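Side-chain contact in glutamic acid/alanine-rich protein (Trypanosoma congolense, PDB 2Y44), which is a surface protein of the parasite whose ectodomain, built largely of long bundled helices, probably forms part of the coat on its cell surface: residues 173-176 against 177-180. Residues are numbered along the deposited sequence; the frame is centred on the assembly and turned at random.
Sequences AGEA and KYEA. Unlike the reference sequence in segment 177-180: Tyr178 (reference Ser).
Lys177 N gives its hydrogen to Ala173 O at 3.0 Å in an almost straight bond. The next three i to i+4 bonds follow in step, from Tyr178 to Gly174, Glu179 to Glu175 and Ala180 to Ala176, making this about two regular turns of alpha-helix near the C-terminal end of helix 149-183.

Two acidic side chains meet along these turns, Glu175 on the exposed side and Glu179 at the edge of the packed face, against Ala70 of helix 57-107. Glu175 OE2 lies 3.5 Å from Glu179 CG, against that methylene, and is equally close, at 3.5 Å, to Glu179 OE2, a like-charge approach. The two carboxylate planes are 34° apart. Glu175 reaches forward because its chain, with CG anti to the backbone N, bends at chi2 (68°). Glu179 OE2 also has a long, weak ion pair with Arg73 of helix 57-107, which may offset a little of the repulsion.

Tyr178, which replaces a serine of the reference sequence, rests its CB 3.4 Å from Gly174 O, while its ring leads away from the preceding turn; Glu175 OE1 comes no nearer to ring atom CD2 than 4.3 Å, obliquely. Lys177 folds back along the helix over Gly174: a bend at chi3 (74°) brings CE to 4.2 Å from Gly174 O, and NZ is hydrogen-bonded to Ser32 OG on helix 18-53.

Small residues line the inner side. Ala173 packs on Val29, Ser32 and Val77, Ala176 on Ala74, and Ala180 on Ala36 and Ala70, so this helix fits closely against the two other long helices, 18-53 and 57-107. The chemistry is thus divided: alanine methyls supply much of the contact with those helices, whereas the two close carboxylates beside them would probably make this edge acidic, or raise the pKa of one of the pair.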
loop_
_atom_site.group_PDB
_atom_site.type_symbol
_atom_site.label_atom_id
_atom_site.label_comp_id
_atom_site.label_asym_id
_atom_site.label_seq_id
_atom_site.Cartn_x
_atom_site.Cartn_y
_atom_site.Cartn_z
ATOM N N ALA A 173 5.606 8.062 6.734
ATOM C CA ALA A 173 4.839 9.289 6.843
ATOM C C ALA A 173 4.144 9.418 8.205
ATOM O O ALA A 173 4.001 10.538 8.733
ATOM C CB ALA A 173 3.853 9.418 5.655
ATOM N N GLY A 174 3.779 8.278 8.806
ATOM C CA GLY A 174 3.141 8.271 10.128
ATOM C C GLY A 174 4.169 8.673 11.170
ATOM O O GLY A 174 3.863 9.442 12.088
ATOM N N GLU A 175 5.406 8.221 10.985
ATOM C CA GLU A 175 6.510 8.594 11.913
ATOM C C GLU A 175 6.807 10.077 11.811
ATOM O O GLU A 175 7.039 10.746 12.825
ATOM C CB GLU A 175 7.774 7.775 11.647
ATOM C CG GLU A 175 9.063 8.315 12.344
ATOM C CD GLU A 175 9.042 8.183 13.871
ATOM O OE1 GLU A 175 8.128 7.523 14.440
ATOM O OE2 GLU A 175 9.972 8.746 14.512
ATOM N N ALA A 176 6.723 10.608 10.600
ATOM C CA ALA A 176 7.004 12.011 10.379
ATOM C C ALA A 176 5.930 12.877 11.044
ATOM O O ALA A 176 6.255 13.846 11.704
ATOM C CB ALA A 176 7.098 12.316 8.874
ATOM N N LYS A 177 4.661 12.561 10.807
ATOM C CA LYS A 177 3.551 13.192 11.578
ATOM C C LYS A 177 3.730 13.115 13.093
ATOM O O LYS A 177 3.573 14.130 13.791
ATOM C CB LYS A 177 2.191 12.636 11.156
ATOM C CG LYS A 177 1.029 12.899 12.129
ATOM C CD LYS A 177 -0.215 12.151 11.654
ATOM C CE LYS A 177 -0.126 10.632 11.900
ATOM N NZ LYS A 177 -0.966 9.862 10.924
ATOM N N TYR A 178 4.127 11.941 13.601
ATOM C CA TYR A 178 4.303 11.761 15.032
ATOM C C TYR A 178 5.428 12.662 15.592
ATOM O O TYR A 178 5.259 13.323 16.614
ATOM C CB TYR A 178 4.564 10.285 15.324
ATOM C CG TYR A 178 4.710 9.966 16.797
ATOM C CD1 TYR A 178 3.599 9.980 17.644
ATOM C CD2 TYR A 178 5.967 9.755 17.356
ATOM C CE1 TYR A 178 3.734 9.703 19.001
ATOM C CE2 TYR A 178 6.110 9.435 18.704
ATOM C CZ TYR A 178 4.998 9.433 19.517
ATOM O OH TYR A 178 5.154 9.194 20.874
ATOM N N GLU A 179 6.558 12.725 14.906
ATOM C CA GLU A 179 7.613 13.662 15.331
ATOM C C GLU A 179 7.193 15.125 15.246
ATOM O O GLU A 179 7.545 15.934 16.132
ATOM C CB GLU A 179 8.852 13.479 14.485
ATOM C CG GLU A 179 9.631 12.202 14.783
ATOM C CD GLU A 179 10.980 12.228 14.093
ATOM O OE1 GLU A 179 11.942 12.828 14.639
ATOM O OE2 GLU A 179 11.047 11.712 12.969
ATOM N N ALA A 180 6.414 15.462 14.209
ATOM C CA ALA A 180 5.986 16.868 14.007
ATOM C C ALA A 180 5.113 17.306 15.177
ATOM O O ALA A 180 5.338 18.360 15.793
ATOM C CB ALA A 180 5.212 17.010 12.703
#